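Uncharacterized protein (Pseudomonas aeruginosa, PDB 6P8P) probably acts as a HORMA-domain regulator of a cGAS-like nucleotidyltransferase (CD-NTase) in type III CBASS immunity against bacteriophages. Local coordinates at residues A[15-20]-A[50-55]; A[44-49]-A[116-121]; A[60-65]-A[126-131]; A[68-73]-A[89-94]. The protein carries 2 engineered substitutions. All coordinates share one frame; numbering follows the deposited sequence.

From the N terminus, the chain leaves strand 4-10 and enters helix 17-29, whose first turn meets the end of helix 44-52 in contact 1, closing a mostly helical loop. Contact 2 starts on that same helix 44-52 and pairs it with helix 111-119, so its segments alternate with those of contact 1. Contact 3 opens on strand 61-64 and closes past contact 2, on the edge strand 125-129, crossing it in turn. Contact 4, between strand 69-75 and the loop before strand 101-106, nests inside both contacts 2 and 3. Contacts 1 and 2 join helices; 3 and 4 start on neighbouring strands of one mixed sheet, tying them to the edge strand and to loop 89-94.

Contact 1 of 4, residues A[15-20]-A[50-55]; sequences RDALQT and LIADQA. With CA (calcium ion), chain E.
Asp-16 O is gripped twice by Thr-20, the residue whose methyl leans on Ile-51: Thr-20 OG1 donates over 2.8 Å from above the carbonyl plane, and Thr-20 N at 2.9 Å. In Thr-20, chi1 -56° sets OG1 beside the backbone N, anti to the carbonyl carbon, and leaves CG2 anti to the N, where the methyl reaches across to Ile-51 CD1, 4.1 Å from Thr-20 CG2. Ala-17 fills the other half of the contact. Its CB lies 3.9 Å from Ile-51 CG2 and 4.0 Å from Ala-52 CB. Both branches of Ile-51 are used: CG2 lies against Ala-17 CB and also touches Thr-20, while CD1 meets Thr-20 CG2 and Ala-17 O. The start of one helix thus packs against the end of another, and each terminus has its own cap. Helix 17-29 starts with a capping box, in which Asp-16 OD1 accepts from Gln-19 N at 2.7 Å while Gln-19 OE1 accepts from Asp-16 N at 2.8 Å. Helix 44-52 finishes in a Schellman motif with Gln-54, at positive phi, as the C-prime residue. Asp-53, just before Gln-54, binds a calcium ion with both carboxylate oxygens, OD1 and OD2 each 2.4 Å from the metal. Four waters join the shell, together with Asp-53 OD1 of the second subunit; Trp-113 of that subunit packs on Ala-17 and Ala-52.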
loop_
_atom_site.group_PDB
_atom_site.type_symbol
_atom_site.label_atom_id
_atom_site.label_comp_id
_atom_site.label_asym_id
_atom_site.label_seq_id
_atom_site.Cartn_x
_atom_site.Cartn_y
_atom_site.Cartn_z
ATOM N N ARG A 15 9.498 13.921 5.782
ATOM C CA ARG A 15 9.781 12.715 5.015
ATOM C C ARG A 15 8.496 12.302 4.326
ATOM O O ARG A 15 7.429 12.449 4.912
ATOM C CB ARG A 15 10.218 11.563 5.915
ATOM C CG ARG A 15 11.558 11.642 6.522
ATOM C CD ARG A 15 11.704 10.437 7.438
ATOM N NE ARG A 15 12.984 10.320 8.101
ATOM C CZ ARG A 15 13.181 10.607 9.388
ATOM N NH1 ARG A 15 12.203 11.107 10.129
ATOM N NH2 ARG A 15 14.375 10.429 9.925
ATOM N N ASP A 16 8.581 11.752 3.114
ATOM C CA ASP A 16 7.379 11.144 2.556
ATOM C C ASP A 16 7.095 9.815 3.273
ATOM O O ASP A 16 7.872 9.340 4.117
ATOM C CB ASP A 16 7.482 11.020 1.037
ATOM C CG ASP A 16 8.377 9.895 0.547
ATOM O OD1 ASP A 16 8.494 8.821 1.143
ATOM O OD2 ASP A 16 8.961 10.100 -0.550
ATOM N N ALA A 17 5.904 9.270 3.021
ATOM C CA ALA A 17 5.452 8.106 3.791
ATOM C C ALA A 17 6.376 6.908 3.627
ATOM O O ALA A 17 6.575 6.121 4.578
ATOM C CB ALA A 17 4.019 7.742 3.394
ATOM N N LEU A 18 6.960 6.743 2.446
ATOM C CA LEU A 18 7.877 5.621 2.264
ATOM C C LEU A 18 9.223 5.889 2.942
ATOM O O LEU A 18 9.833 4.982 3.524
ATOM C CB LEU A 18 8.053 5.339 0.769
ATOM C CG LEU A 18 9.025 4.221 0.412
ATOM C CD1 LEU A 18 8.495 3.402 -0.803
ATOM C CD2 LEU A 18 10.377 4.788 0.056
ATOM N N GLN A 19 9.715 7.133 2.876
ATOM C CA GLN A 19 10.939 7.458 3.597
ATOM C C GLN A 19 10.760 7.249 5.091
ATOM O O GLN A 19 11.703 6.853 5.777
ATOM C CB GLN A 19 11.357 8.904 3.319
ATOM C CG GLN A 19 11.758 9.162 1.894
ATOM C CD GLN A 19 11.959 10.624 1.601
ATOM O OE1 GLN A 19 11.205 11.475 2.089
ATOM N NE2 GLN A 19 12.975 10.939 0.777
ATOM N N THR A 20 9.564 7.527 5.602
ATOM C CA THR A 20 9.260 7.307 7.010
ATOM C C THR A 20 9.325 5.822 7.338
ATOM O O THR A 20 9.991 5.409 8.284
ATOM C CB THR A 20 7.865 7.846 7.328
ATOM O OG1 THR A 20 7.753 9.243 6.959
ATOM C CG2 THR A 20 7.555 7.674 8.836
ATOM N N LEU A 50 -0.601 3.464 5.216
ATOM C CA LEU A 50 -1.133 3.796 6.531
ATOM C C LEU A 50 -0.476 5.051 7.093
ATOM O O LEU A 50 -1.131 5.863 7.745
ATOM C CB LEU A 50 -0.920 2.614 7.486
ATOM C CG LEU A 50 -1.685 1.345 7.147
ATOM C CD1 LEU A 50 -1.163 0.178 7.992
ATOM C CD2 LEU A 50 -3.168 1.547 7.326
ATOM N N ILE A 51 0.832 5.198 6.892
ATOM C CA ILE A 51 1.515 6.415 7.313
ATOM C C ILE A 51 0.963 7.623 6.574
ATOM O O ILE A 51 0.744 8.684 7.169
ATOM C CB ILE A 51 3.032 6.263 7.108
ATOM C CG1 ILE A 51 3.566 5.226 8.080
ATOM C CG2 ILE A 51 3.728 7.597 7.259
ATOM C CD1 ILE A 51 4.963 4.726 7.731
ATOM N N ALA A 52 0.728 7.485 5.271
ATOM C CA ALA A 52 0.178 8.598 4.509
ATOM C C ALA A 52 -1.197 8.999 5.030
ATOM O O ALA A 52 -1.599 10.159 4.892
ATOM C CB ALA A 52 0.109 8.229 3.013
ATOM N N ASP A 53 -1.942 8.059 5.595
ATOM C CA ASP A 53 -3.231 8.335 6.219
ATOM C C ASP A 53 -3.102 8.767 7.675
ATOM O O ASP A 53 -4.129 8.945 8.340
ATOM C CB ASP A 53 -4.135 7.106 6.089
ATOM C CG ASP A 53 -4.655 6.917 4.629
ATOM O OD1 ASP A 53 -4.874 7.936 3.944
ATOM O OD2 ASP A 53 -4.837 5.761 4.174
ATOM N N GLN A 54 -1.868 8.957 8.157
ATOM C CA GLN A 54 -1.559 9.420 9.528
ATOM C C GLN A 54 -2.052 8.453 10.589
ATOM O O GLN A 54 -2.286 8.833 11.753
ATOM C CB GLN A 54 -2.110 10.827 9.803
ATOM C CG GLN A 54 -1.607 11.868 8.824
ATOM C CD GLN A 54 -1.815 13.294 9.282
ATOM O OE1 GLN A 54 -2.363 13.554 10.352
ATOM N NE2 GLN A 54 -1.357 14.218 8.483
ATOM N N ALA A 55 -2.133 7.176 10.231
ATOM C CA ALA A 55 -2.579 6.192 11.208
ATOM C C ALA A 55 -1.698 6.170 12.446
ATOM O O ALA A 55 -2.249 5.979 13.544
ATOM C CB ALA A 55 -2.657 4.800 10.582
HETATM CA CA CA E . -5.392 6.605 1.984
HETATM O O HOH W 1 -7.567 6.572 3.161
HETATM O O HOH W 2 -5.494 4.348 1.088
HETATM O O HOH W 3 -5.465 9.087 1.609
HETATM O O HOH W 4 -3.008 6.388 1.788
#

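Contact 2 of 4, residues A[44-49]-A[116-121]; sequences TGVAAS and SALKKH
Next to the meeting of Val-46 with Ala-117 and Leu-118, the one ring of the two segments, the imidazole of His-121, has Lys-120 CB over the centre of one face, 4.2 Å above its plane. That ring stays clear of Val-46, and the contact itself is made by aliphatic side chains. Val-46 points toward helix 111-119 and divides its methyls between Ala-117 and Leu-118. CG1 stands anti to the backbone N (chi1 175°) and reaches Leu-118, with Val-46 CG1 3.8 Å from Leu-118 CD2. CG2 lies on the other branch, beside the N, and presses on the small Ala-117: Val-46 CG2 to Ala-117 CB is 3.4 Å, closer than usual for two methyl carbons. Leu-118 starts off along the flank of its helix, and its end, CG and CD2, comes in to the valine, the two side chains running at a slant to each other. Its outer end also packs on Ile-125 and Ala-127 of the sheet, so it links the helix pair to the edge strand. Near the same place the dimer begins: Ala-117 is met by Leu-18 of the second subunit, and Ser-49 OG bonds to Ser-49 OG of that subunit. Val-46, Ala-117 and Leu-118 are all buried and hydrocarbon at the points of touch, so shape and the exclusion of water, rather than polar bonds, hold these helices together here.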
loop_
_atom_site.group_PDB
_atom_site.type_symbol
_atom_site.label_atom_id
_atom_site.label_comp_id
_atom_site.label_asym_id
_atom_site.label_seq_id
_atom_site.Cartn_x
_atom_site.Cartn_y
_atom_site.Cartn_z
ATOM N N THR A 44 5.992 -2.680 2.538
ATOM C CA THR A 44 6.187 -1.237 2.420
ATOM C C THR A 44 4.975 -0.546 1.822
ATOM O O THR A 44 4.580 0.539 2.271
ATOM C CB THR A 44 7.427 -0.938 1.561
ATOM O OG1 THR A 44 8.608 -1.321 2.257
ATOM C CG2 THR A 44 7.542 0.561 1.203
ATOM N N GLY A 45 4.363 -1.145 0.796
ATOM C CA GLY A 45 3.209 -0.492 0.192
ATOM C C GLY A 45 2.092 -0.263 1.199
ATOM O O GLY A 45 1.508 0.827 1.286
ATOM N N VAL A 46 1.784 -1.294 1.980
ATOM C CA VAL A 46 0.727 -1.181 2.977
ATOM C C VAL A 46 1.146 -0.203 4.070
ATOM O O VAL A 46 0.381 0.682 4.478
ATOM C CB VAL A 46 0.385 -2.571 3.556
ATOM C CG1 VAL A 46 -0.618 -2.432 4.679
ATOM C CG2 VAL A 46 -0.123 -3.484 2.470
ATOM N N ALA A 47 2.364 -0.363 4.583
ATOM C CA ALA A 47 2.781 0.448 5.717
ATOM C C ALA A 47 2.854 1.921 5.351
ATOM O O ALA A 47 2.384 2.787 6.107
ATOM C CB ALA A 47 4.131 -0.053 6.219
ATOM N N ALA A 48 3.423 2.226 4.179
ATOM C CA ALA A 48 3.445 3.602 3.707
ATOM C C ALA A 48 2.040 4.139 3.495
ATOM O O ALA A 48 1.769 5.311 3.758
ATOM C CB ALA A 48 4.281 3.691 2.428
ATOM N N SER A 49 1.127 3.312 2.999
ATOM C CA SER A 49 -0.247 3.773 2.840
ATOM C C SER A 49 -0.835 4.236 4.163
ATOM O O SER A 49 -1.489 5.284 4.232
ATOM C CB SER A 49 -1.105 2.640 2.251
ATOM O OG SER A 49 -2.487 2.997 2.133
ATOM N N SER A 116 -5.689 -8.308 4.635
ATOM C CA SER A 116 -5.441 -9.228 3.528
ATOM C C SER A 116 -4.118 -8.941 2.836
ATOM O O SER A 116 -3.391 -9.867 2.476
ATOM C CB SER A 116 -6.591 -9.160 2.516
ATOM O OG SER A 116 -7.777 -9.658 3.077
ATOM N N ALA A 117 -3.812 -7.671 2.593
ATOM C CA ALA A 117 -2.560 -7.304 1.948
ATOM C C ALA A 117 -1.364 -7.712 2.788
ATOM O O ALA A 117 -0.342 -8.144 2.248
ATOM C CB ALA A 117 -2.533 -5.804 1.671
ATOM N N LEU A 118 -1.450 -7.549 4.106
ATOM C CA LEU A 118 -0.335 -7.944 4.954
ATOM C C LEU A 118 -0.150 -9.454 4.950
ATOM O O LEU A 118 0.986 -9.948 4.965
ATOM C CB LEU A 118 -0.565 -7.460 6.383
ATOM C CG LEU A 118 -0.426 -5.974 6.590
ATOM C CD1 LEU A 118 -0.749 -5.581 8.046
ATOM C CD2 LEU A 118 0.983 -5.463 6.276
ATOM N N LYS A 119 -1.260 -10.195 4.957
ATOM C CA LYS A 119 -1.213 -11.647 5.056
ATOM C C LYS A 119 -0.474 -12.258 3.883
ATOM O O LYS A 119 0.054 -13.370 4.004
ATOM C CB LYS A 119 -2.634 -12.188 5.162
ATOM C CG LYS A 119 -2.744 -13.694 5.232
ATOM C CD LYS A 119 -4.213 -14.107 5.352
ATOM C CE LYS A 119 -4.473 -15.487 4.758
ATOM N NZ LYS A 119 -5.933 -15.766 4.667
ATOM N N LYS A 120 -0.380 -11.533 2.773
ATOM C CA LYS A 120 0.366 -12.047 1.635
ATOM C C LYS A 120 1.851 -12.171 1.945
ATOM O O LYS A 120 2.541 -12.999 1.345
ATOM C CB LYS A 120 0.214 -11.123 0.422
ATOM C CG LYS A 120 -1.192 -10.849 -0.066
ATOM C CD LYS A 120 -1.157 -10.019 -1.377
ATOM C CE LYS A 120 0.052 -10.366 -2.268
ATOM N NZ LYS A 120 0.182 -9.575 -3.521
ATOM N N HIS A 121 2.372 -11.325 2.843
ATOM C CA HIS A 121 3.800 -11.214 3.039
ATOM C C HIS A 121 4.284 -11.718 4.385
ATOM O O HIS A 121 5.485 -11.947 4.536
ATOM C CB HIS A 121 4.260 -9.747 2.929
ATOM C CG HIS A 121 3.882 -9.089 1.647
ATOM N ND1 HIS A 121 4.480 -9.413 0.451
ATOM C CD2 HIS A 121 2.998 -8.098 1.374
ATOM C CE1 HIS A 121 3.945 -8.683 -0.516
ATOM N NE2 HIS A 121 3.051 -7.870 0.021
#

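Contact 3 of 4, residues A[60-65]-A[126-131]; sequences PIVATC and IARDLS
Arg-128 holds Pro-60 O end-on with both terminal nitrogens. NH2 is the closer donor, Arg-128 NH2 to Pro-60 O being 2.8 Å with a 156° angle at the hydrogen, and it meets a lone pair in the carbonyl plane. Arg-128 NH1 reaches the same Pro-60 O at 3.1 Å, more bent at 136°, and arrives nearly along the C=O axis. The oxygen lies only 1° out of the guanidinium plane, so the fork is flat. An extended chain from CG to NE carries the head this far, across strand 101-106, which separates strand 61-64 from edge strand 125-129. Pro-60 CD also lies 3.5 Å from Arg-128 NH2, and Val-62 CG2 approaches more loosely, 4.2 Å from Arg-128 NH1, both side chains crossing the arginine at about a right angle. At the end of the strand, Asp-129 OD1 accepts from Ser-131 N at 2.8 Å, an Asx turn. Two further acceptors lie nearby: Ser-103 OG for NH1 and Gln-132 O for NE. The positive charge is thus met by neutral oxygens, which would limit the rotation of the guanidinium and link the sheet to the residues just after strand 125-129, through Gln-132 O.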
loop_
_atom_site.group_PDB
_atom_site.type_symbol
_atom_site.label_atom_id
_atom_site.label_comp_id
_atom_site.label_asym_id
_atom_site.label_seq_id
_atom_site.Cartn_x
_atom_site.Cartn_y
_atom_site.Cartn_z
ATOM N N PRO A 60 0.248 3.855 18.160
ATOM C CA PRO A 60 1.617 3.522 17.724
ATOM C C PRO A 60 1.700 2.273 16.852
ATOM O O PRO A 60 0.883 1.364 16.931
ATOM C CB PRO A 60 2.369 3.323 19.049
ATOM C CG PRO A 60 1.284 2.832 20.008
ATOM C CD PRO A 60 0.019 3.557 19.594
ATOM N N ILE A 61 2.710 2.266 15.987
ATOM C CA ILE A 61 3.264 1.023 15.465
ATOM C C ILE A 61 3.962 0.310 16.615
ATOM O O ILE A 61 4.765 0.915 17.332
ATOM C CB ILE A 61 4.243 1.316 14.318
ATOM C CG1 ILE A 61 3.505 1.927 13.145
ATOM C CG2 ILE A 61 4.968 0.027 13.955
ATOM C CD1 ILE A 61 4.408 2.661 12.157
ATOM N N VAL A 62 3.594 -0.942 16.872
ATOM C CA VAL A 62 4.135 -1.654 18.031
ATOM C C VAL A 62 4.911 -2.875 17.601
ATOM O O VAL A 62 4.346 -3.792 17.001
ATOM C CB VAL A 62 3.044 -2.066 19.023
ATOM C CG1 VAL A 62 3.686 -2.745 20.229
ATOM C CG2 VAL A 62 2.230 -0.856 19.447
ATOM N N ALA A 63 6.196 -2.907 17.945
ATOM C CA ALA A 63 7.037 -4.078 17.746
ATOM C C ALA A 63 7.169 -4.823 19.069
ATOM O O ALA A 63 7.356 -4.191 20.119
ATOM C CB ALA A 63 8.421 -3.667 17.245
ATOM N N THR A 64 7.006 -6.147 19.009
ATOM C CA THR A 64 7.180 -7.058 20.137
ATOM C C THR A 64 8.267 -8.068 19.796
ATOM O O THR A 64 8.489 -8.405 18.630
ATOM C CB THR A 64 5.870 -7.777 20.487
ATOM O OG1 THR A 64 5.339 -8.440 19.339
ATOM C CG2 THR A 64 4.821 -6.795 21.003
ATOM N N CYS A 65 8.962 -8.555 20.820
ATOM C CA CYS A 65 10.087 -9.450 20.579
ATOM C C CYS A 65 10.426 -10.131 21.902
ATOM O O CYS A 65 9.765 -9.897 22.917
ATOM C CB CYS A 65 11.302 -8.691 20.045
ATOM S SG CYS A 65 12.103 -7.594 21.331
ATOM N N ILE A 126 0.885 -7.557 11.532
ATOM C CA ILE A 126 -0.567 -7.511 11.489
ATOM C C ILE A 126 -1.012 -6.066 11.672
ATOM O O ILE A 126 -0.223 -5.186 12.008
ATOM C CB ILE A 126 -1.202 -8.424 12.550
ATOM C CG1 ILE A 126 -0.747 -8.017 13.952
ATOM C CG2 ILE A 126 -0.803 -9.875 12.288
ATOM C CD1 ILE A 126 -1.382 -8.840 15.070
ATOM N N ALA A 127 -2.300 -5.834 11.438
ATOM C CA ALA A 127 -2.908 -4.532 11.614
ATOM C C ALA A 127 -4.041 -4.614 12.625
ATOM O O ALA A 127 -4.717 -5.636 12.760
ATOM C CB ALA A 127 -3.435 -3.998 10.280
ATOM N N ARG A 128 -4.255 -3.517 13.308
ATOM C CA ARG A 128 -5.347 -3.394 14.259
ATOM C C ARG A 128 -6.093 -2.090 14.060
ATOM O O ARG A 128 -5.532 -1.108 13.576
ATOM C CB ARG A 128 -4.835 -3.451 15.716
ATOM C CG ARG A 128 -4.065 -2.227 16.082
ATOM C CD ARG A 128 -3.452 -2.313 17.489
ATOM N NE ARG A 128 -3.018 -0.989 17.942
ATOM C CZ ARG A 128 -1.857 -0.422 17.612
ATOM N NH1 ARG A 128 -0.991 -1.073 16.834
ATOM N NH2 ARG A 128 -1.575 0.798 18.033
ATOM N N ASP A 129 -7.377 -2.095 14.442
ATOM C CA ASP A 129 -8.177 -0.885 14.576
ATOM C C ASP A 129 -7.461 0.128 15.445
ATOM O O ASP A 129 -7.123 -0.154 16.596
ATOM C CB ASP A 129 -9.533 -1.283 15.182
ATOM C CG ASP A 129 -10.428 -0.094 15.527
ATOM O OD1 ASP A 129 -10.032 1.072 15.366
ATOM O OD2 ASP A 129 -11.556 -0.356 15.987
ATOM N N LEU A 130 -7.206 1.311 14.885
ATOM C CA LEU A 130 -6.373 2.275 15.588
ATOM C C LEU A 130 -7.066 2.892 16.797
ATOM O O LEU A 130 -6.420 3.657 17.527
ATOM C CB LEU A 130 -5.893 3.375 14.630
ATOM C CG LEU A 130 -6.907 4.223 13.878
ATOM C CD1 LEU A 130 -7.593 5.240 14.759
ATOM C CD2 LEU A 130 -6.182 4.941 12.713
ATOM N N SER A 131 -8.346 2.591 17.029
ATOM C CA SER A 131 -9.004 3.049 18.250
ATOM C C SER A 131 -8.720 2.143 19.438
ATOM O O SER A 131 -9.139 2.460 20.559
ATOM C CB SER A 131 -10.515 3.147 18.048
ATOM O OG SER A 131 -11.088 1.862 17.891
#

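Contact 4 of 4, residues A[68-73]-A[89-94]; sequences PRTRIY and EVLGFE
Leu-91 comes first among the residues of 89-94 that reach strand 69-75, meeting Thr-70 tip to tip: Leu-91 CD1 is 4.0 Å from both Thr-70 OG1 and Thr-70 CG2. The same leucine also packs on Val-5, Arg-7 and Leu-27, between strand 4-10 and helix 17-29, and its CB rests 4.1 Å above one face of the Phe-93 ring, toward the rim. Gly-92 carries the chain on to Phe-93, the main side chain of the contact. Here the loop that joins helix 77-82 to strand 101-106, without regular structure of its own, passes the start of strand 69-75, beside strand 4-10 and helix 17-29, in the HORMA domain. Phe-93 takes chi1 55°, which sets CG between its backbone N and carbonyl carbon and brings the ring under Pro-68, with its edge toward Thr-70. Pro-68 covers the face opposite Leu-91. Its CG sits over the middle of the ring, 3.7 Å from the centroid and 8° off the normal, a CH-pi contact, while Pro-68 CD approaches Phe-93 CD2 at 3.7 Å. At the ring edge, in plane, lies Thr-70 OG1, 3.3 Å from Phe-93 CZ, so the phenyl is sandwiched between a proline and a leucine with a hydroxyl oxygen at its rim. Phe-93 O accepts a bond from Gln-30 NE2, tying its backbone to the region after helix 17-29. Glu-94 then heads away from the strand, its OE2 in a salt bridge with Lys-32 NZ.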
loop_
_atom_site.group_PDB
_atom_site.type_symbol
_atom_site.label_atom_id
_atom_site.label_comp_id
_atom_site.label_asym_id
_atom_site.label_seq_id
_atom_site.Cartn_x
_atom_site.Cartn_y
_atom_site.Cartn_z
ATOM N N PRO A 68 12.300 -5.875 25.020
ATOM C CA PRO A 68 11.371 -4.754 25.220
ATOM C C PRO A 68 10.420 -4.556 24.052
ATOM O O PRO A 68 10.748 -4.834 22.908
ATOM C CB PRO A 68 12.298 -3.541 25.372
ATOM C CG PRO A 68 13.638 -4.117 25.755
ATOM C CD PRO A 68 13.717 -5.446 25.086
ATOM N N ARG A 69 9.239 -4.045 24.366
ATOM C CA ARG A 69 8.280 -3.601 23.363
ATOM C C ARG A 69 8.627 -2.193 22.925
ATOM O O ARG A 69 9.091 -1.385 23.735
ATOM C CB ARG A 69 6.876 -3.647 23.966
ATOM C CG ARG A 69 5.808 -2.947 23.205
ATOM C CD ARG A 69 4.450 -3.152 23.883
ATOM N NE ARG A 69 4.164 -4.567 24.069
ATOM C CZ ARG A 69 2.956 -5.065 24.306
ATOM N NH1 ARG A 69 1.909 -4.253 24.385
ATOM N NH2 ARG A 69 2.795 -6.374 24.460
ATOM N N THR A 70 8.450 -1.915 21.629
ATOM C CA THR A 70 8.752 -0.603 21.066
ATOM C C THR A 70 7.466 -0.030 20.498
ATOM O O THR A 70 6.833 -0.660 19.638
ATOM C CB THR A 70 9.812 -0.685 19.964
ATOM O OG1 THR A 70 10.965 -1.355 20.453
ATOM C CG2 THR A 70 10.199 0.711 19.468
ATOM N N ARG A 71 7.112 1.174 20.932
ATOM C CA ARG A 71 5.987 1.924 20.390
ATOM C C ARG A 71 6.521 3.036 19.499
ATOM O O ARG A 71 7.340 3.851 19.949
ATOM C CB ARG A 71 5.150 2.522 21.530
ATOM C CG ARG A 71 4.363 1.504 22.301
ATOM C CD ARG A 71 3.658 2.129 23.523
ATOM N NE ARG A 71 2.808 1.147 24.182
ATOM C CZ ARG A 71 2.169 1.359 25.327
ATOM N NH1 ARG A 71 2.286 2.527 25.945
ATOM N NH2 ARG A 71 1.422 0.403 25.856
ATOM N N ILE A 72 6.065 3.090 18.242
ATOM C CA ILE A 72 6.572 4.103 17.321
ATOM C C ILE A 72 5.423 4.972 16.856
ATOM O O ILE A 72 4.487 4.481 16.221
ATOM C CB ILE A 72 7.299 3.485 16.115
ATOM C CG1 ILE A 72 8.385 2.536 16.588
ATOM C CG2 ILE A 72 7.874 4.585 15.247
ATOM C CD1 ILE A 72 8.936 1.620 15.557
ATOM N N TYR A 73 5.518 6.260 17.143
ATOM C CA TYR A 73 4.588 7.261 16.667
ATOM C C TYR A 73 5.205 8.039 15.515
ATOM O O TYR A 73 6.417 8.081 15.339
ATOM C CB TYR A 73 4.216 8.238 17.767
ATOM C CG TYR A 73 3.392 7.630 18.879
ATOM C CD1 TYR A 73 3.997 7.062 19.989
ATOM C CD2 TYR A 73 2.004 7.625 18.807
ATOM C CE1 TYR A 73 3.220 6.509 21.019
ATOM C CE2 TYR A 73 1.232 7.097 19.814
ATOM C CZ TYR A 73 1.843 6.528 20.908
ATOM O OH TYR A 73 1.047 6.011 21.906
ATOM N N GLU A 89 16.158 8.208 18.377
ATOM C CA GLU A 89 17.377 7.613 18.898
ATOM C C GLU A 89 17.439 6.133 18.547
ATOM O O GLU A 89 16.423 5.435 18.501
ATOM C CB GLU A 89 17.443 7.770 20.428
ATOM C CG GLU A 89 17.790 9.155 20.910
ATOM C CD GLU A 89 17.623 9.315 22.420
ATOM O OE1 GLU A 89 17.222 10.418 22.852
ATOM O OE2 GLU A 89 17.884 8.334 23.165
ATOM N N VAL A 90 18.660 5.640 18.359
ATOM C CA VAL A 90 18.868 4.207 18.204
ATOM C C VAL A 90 18.386 3.470 19.443
ATOM O O VAL A 90 18.497 3.953 20.572
ATOM C CB VAL A 90 20.351 3.911 17.926
ATOM C CG1 VAL A 90 20.607 2.423 17.842
ATOM C CG2 VAL A 90 20.795 4.604 16.644
ATOM N N LEU A 91 17.852 2.281 19.228
ATOM C CA LEU A 91 17.336 1.462 20.311
ATOM C C LEU A 91 18.475 0.670 20.940
ATOM O O LEU A 91 19.335 0.134 20.230
ATOM C CB LEU A 91 16.257 0.503 19.775
ATOM C CG LEU A 91 14.957 1.201 19.376
ATOM C CD1 LEU A 91 14.090 0.242 18.559
ATOM C CD2 LEU A 91 14.166 1.698 20.556
ATOM N N GLY A 92 18.459 0.586 22.274
ATOM C CA GLY A 92 19.519 -0.090 23.001
ATOM C C GLY A 92 19.281 -1.573 23.230
ATOM O O GLY A 92 19.597 -2.089 24.307
ATOM N N PHE A 93 18.737 -2.262 22.220
ATOM C CA PHE A 93 18.443 -3.689 22.250
ATOM C C PHE A 93 18.106 -4.109 20.823
ATOM O O PHE A 93 17.898 -3.264 19.946
ATOM C CB PHE A 93 17.282 -4.011 23.192
ATOM C CG PHE A 93 16.020 -3.250 22.888
ATOM C CD1 PHE A 93 15.805 -1.993 23.405
ATOM C CD2 PHE A 93 15.039 -3.807 22.063
ATOM C CE1 PHE A 93 14.652 -1.278 23.111
ATOM C CE2 PHE A 93 13.885 -3.101 21.773
ATOM C CZ PHE A 93 13.686 -1.838 22.294
ATOM N N GLU A 94 18.059 -5.432 20.593
ATOM C CA GLU A 94 17.675 -5.985 19.290
ATOM C C GLU A 94 16.148 -6.004 19.191
ATOM O O GLU A 94 15.499 -6.854 19.814
ATOM C CB GLU A 94 18.249 -7.392 19.101
ATOM C CG GLU A 94 17.840 -8.052 17.774
ATOM C CD GLU A 94 18.409 -9.457 17.585
ATOM O OE1 GLU A 94 19.288 -9.861 18.374
ATOM O OE2 GLU A 94 17.996 -10.151 16.630
#